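Local coordinates for putative permease protein, ABC transporter (Porphyromonas gingivalis, PDB 3IS6) that probably acts in transmembrane transport as the permease of an ABC transporter, represented here by its MacB-like periplasmic core domain, at residues Leu70-Thr75 and Arg128-Glu133. Sequence-based numbering, arbitrary orientation.
Sequences LEDNKT and RLRPAE
In the MacB-like periplasmic core domain, strand 128-131 pairs antiparallel with the end of strand 54-70, beside the tight beta-hairpin turn that leads into strand 74-83. The turn is closed by Leu70 N to Lys74 O and by Asn73 N to Leu70 O. Leu70 and Leu129 form a non-hydrogen-bonded pair, and their side chains cross obliquely on the same face of the sheet. Leu70 CD1 packs 4.0 Å from Leu129 CD2. On that face Leu129 also touches Cys110 and Ile112 of strand 109-113. One backbone bond follows the pair: Glu71 N donates a 2.9 Å hydrogen bond to Arg128 O, nearly along the C=O axis. The Glu71 chain bends at chi2 (-66°) and brings its carboxylate back to Arg128. In a side-on salt bridge, Arg128 NH2 reaches Glu71 OE1 at 3.0 Å, almost straight, and Arg128 NE reaches Glu71 OE2 at 3.2 Å. Both oxygens use their syn lone pairs. In place of a backbone carbonyl, Glu71 OE2 also accepts Arg128 N at 2.8 Å. Two residues on, Arg130 NH2 and NE are held by the carbonyls of Asp137 and Arg138. Arg130 NH1 makes a bent (136°) salt bridge to Asp72 OD1 at 2.5 Å, in the guanidinium plane but above the carboxylate plane.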
ATOM      1  N   LEU A  70      20.289  -0.279  -9.382  1.00 17.14           N
ATOM      2  CA  LEU A  70      21.212  -0.720  -8.355  1.00 18.00           C
ATOM      3  C   LEU A  70      22.313   0.300  -8.173  1.00 18.58           C
ATOM      4  O   LEU A  70      22.956   0.635  -9.093  1.00 18.73           O
ATOM      5  CB  LEU A  70      21.826  -2.037  -8.752  1.00 18.50           C
ATOM      6  CG  LEU A  70      22.850  -2.652  -7.832  1.00 19.51           C
ATOM      7  CD1 LEU A  70      22.281  -3.023  -6.529  1.00 19.68           C
ATOM      8  CD2 LEU A  70      23.512  -3.795  -8.495  1.00 22.09           C
ATOM      9  N   GLU A  71      22.458   0.838  -6.985  1.00 18.43           N
ATOM     10  CA  GLU A  71      23.555   1.746  -6.678  1.00 19.08           C
ATOM     11  C   GLU A  71      23.645   2.886  -7.683  1.00 19.10           C
ATOM     12  O   GLU A  71      24.693   3.240  -8.116  1.00 18.04           O
ATOM     13  CB  GLU A  71      24.880   1.013  -6.566  1.00 19.89           C
ATOM     14  CG  GLU A  71      25.021   0.107  -5.349  1.00 20.19           C
ATOM     15  CD  GLU A  71      25.032   0.838  -4.010  1.00 23.02           C
ATOM     16  OE1 GLU A  71      25.364   2.008  -3.966  1.00 23.65           O
ATOM     17  OE2 GLU A  71      24.698   0.254  -2.987  1.00 21.36           O
ATOM     18  N   ASP A  72      22.503   3.392  -8.087  1.00 19.40           N
ATOM     19  CA  ASP A  72      22.409   4.559  -8.902  1.00 19.93           C
ATOM     20  C   ASP A  72      22.980   4.390 -10.287  1.00 20.34           C
ATOM     21  O   ASP A  72      23.226   5.348 -10.920  1.00 21.19           O
ATOM     22  CB  ASP A  72      23.093   5.748  -8.235  1.00 20.73           C
ATOM     23  CG  ASP A  72      22.464   6.126  -6.914  1.00 22.25           C
ATOM     24  OD1 ASP A  72      21.304   6.454  -6.886  1.00 25.54           O
ATOM     25  OD2 ASP A  72      23.124   6.101  -5.894  1.00 26.19           O
ATOM     26  N   ASN A  73      23.178   3.183 -10.752  1.00 19.71           N
ATOM     27  CA  ASN A  73      23.709   2.983 -12.083  1.00 19.66           C
ATOM     28  C   ASN A  73      22.860   2.129 -13.019  1.00 19.45           C
ATOM     29  O   ASN A  73      22.143   2.637 -13.810  1.00 20.19           O
ATOM     30  CB  ASN A  73      25.125   2.431 -11.989  1.00 19.54           C
ATOM     31  CG  ASN A  73      25.840   2.363 -13.324  1.00 18.34           C
ATOM     32  OD1 ASN A  73      25.387   2.860 -14.312  1.00 19.19           O
ATOM     33  ND2 ASN A  73      26.970   1.724 -13.318  1.00 18.43           N
ATOM     34  N   LYS A  74      23.019   0.833 -12.922  1.00 18.95           N
ATOM     35  CA  LYS A  74      22.365  -0.104 -13.798  1.00 18.41           C
ATOM     36  C   LYS A  74      20.943  -0.463 -13.387  1.00 18.53           C
ATOM     37  O   LYS A  74      20.653  -0.584 -12.253  1.00 17.05           O
ATOM     38  CB  LYS A  74      23.213  -1.357 -13.977  1.00 18.39           C
ATOM     39  CG  LYS A  74      24.563  -1.046 -14.517  1.00 19.12           C
ATOM     40  CD  LYS A  74      25.368  -2.217 -14.888  1.00 19.79           C
ATOM     41  CE  LYS A  74      26.633  -1.792 -15.583  1.00 19.60           C
ATOM     42  NZ  LYS A  74      27.594  -2.863 -15.663  1.00 21.38           N
ATOM     43  N   THR A  75      20.110  -0.676 -14.383  1.00 18.89           N
ATOM     44  CA  THR A  75      18.700  -0.949 -14.232  1.00 19.78           C
ATOM     45  C   THR A  75      18.388  -2.400 -14.510  1.00 19.25           C
ATOM     46  O   THR A  75      18.901  -2.969 -15.415  1.00 18.31           O
ATOM     47  CB  THR A  75      17.893  -0.078 -15.173  1.00 19.92           C
ATOM     48  OG1 THR A  75      17.978   1.272 -14.748  1.00 23.76           O
ATOM     49  CG2 THR A  75      16.510  -0.448 -15.132  1.00 21.45           C
ATOM     50  N   ARG A 128      22.385  -1.298  -2.446  1.00 20.73           N
ATOM     51  CA  ARG A 128      21.143  -0.575  -2.363  1.00 21.11           C
ATOM     52  C   ARG A 128      20.395  -0.462  -3.704  1.00 21.20           C
ATOM     53  O   ARG A 128      20.985  -0.180  -4.704  1.00 20.80           O
ATOM     54  CB  ARG A 128      21.374   0.798  -1.763  1.00 21.69           C
ATOM     55  CG  ARG A 128      21.850   0.782  -0.331  1.00 23.56           C
ATOM     56  CD  ARG A 128      22.524   2.082   0.061  1.00 30.74           C
ATOM     57  NE  ARG A 128      23.674   2.371  -0.782  1.00 35.19           N
ATOM     58  CZ  ARG A 128      24.691   3.156  -0.451  1.00 36.21           C
ATOM     59  NH1 ARG A 128      24.728   3.757   0.719  1.00 37.00           N
ATOM     60  NH2 ARG A 128      25.667   3.348  -1.301  1.00 36.74           N
ATOM     61  N   LEU A 129      19.099  -0.697  -3.647  1.00 20.92           N
ATOM     62  CA  LEU A 129      18.191  -0.718  -4.775  1.00 22.47           C
ATOM     63  C   LEU A 129      17.101   0.333  -4.618  1.00 21.73           C
ATOM     64  O   LEU A 129      16.627   0.547  -3.555  1.00 20.07           O
ATOM     65  CB  LEU A 129      17.478  -2.065  -4.846  1.00 23.01           C
ATOM     66  CG  LEU A 129      18.121  -3.294  -5.424  1.00 25.51           C
ATOM     67  CD1 LEU A 129      17.313  -4.481  -5.237  1.00 26.36           C
ATOM     68  CD2 LEU A 129      18.334  -3.094  -6.834  1.00 27.91           C
ATOM     69  N   ARG A 130      16.690   0.963  -5.693  1.00 21.36           N
ATOM     70  CA  ARG A 130      15.484   1.759  -5.664  1.00 21.00           C
ATOM     71  C   ARG A 130      14.716   1.722  -6.978  1.00 20.67           C
ATOM     72  O   ARG A 130      15.242   1.395  -7.981  1.00 19.10           O
ATOM     73  CB  ARG A 130      15.766   3.162  -5.203  1.00 22.40           C
ATOM     74  CG  ARG A 130      16.426   3.993  -6.172  1.00 24.04           C
ATOM     75  CD  ARG A 130      16.527   5.399  -5.665  1.00 28.32           C
ATOM     76  NE  ARG A 130      17.325   5.516  -4.474  1.00 24.69           N
ATOM     77  CZ  ARG A 130      18.597   5.826  -4.489  1.00 27.50           C
ATOM     78  NH1 ARG A 130      19.179   6.016  -5.637  1.00 29.73           N
ATOM     79  NH2 ARG A 130      19.291   5.923  -3.375  1.00 28.29           N
ATOM     80  N   PRO A 131      13.452   2.057  -6.940  1.00 20.72           N
ATOM     81  CA  PRO A 131      12.648   1.975  -8.137  1.00 20.45           C
ATOM     82  C   PRO A 131      13.218   2.919  -9.137  1.00 20.09           C
ATOM     83  O   PRO A 131      13.680   3.956  -8.803  1.00 18.92           O
ATOM     84  CB  PRO A 131      11.285   2.453  -7.668  1.00 20.50           C
ATOM     85  CG  PRO A 131      11.289   2.266  -6.291  1.00 20.71           C
ATOM     86  CD  PRO A 131      12.642   2.504  -5.814  1.00 21.17           C
ATOM     87  N   ALA A 132      13.152   2.545 -10.382  1.00 19.72           N
ATOM     88  CA  ALA A 132      13.841   3.275 -11.393  1.00 20.32           C
ATOM     89  C   ALA A 132      13.396   4.720 -11.474  1.00 20.41           C
ATOM     90  O   ALA A 132      14.165   5.553 -11.787  1.00 21.18           O
ATOM     91  CB  ALA A 132      13.699   2.611 -12.702  1.00 20.47           C
ATOM     92  N   GLU A 133      12.154   5.007 -11.211  1.00 19.64           N
ATOM     93  CA  GLU A 133      11.678   6.355 -11.434  1.00 19.72           C
ATOM     94  C   GLU A 133      11.670   7.243 -10.198  1.00 19.04           C
ATOM     95  O   GLU A 133      11.302   8.380 -10.275  1.00 18.84           O
ATOM     96  CB  GLU A 133      10.308   6.337 -12.100  1.00 21.00           C
TER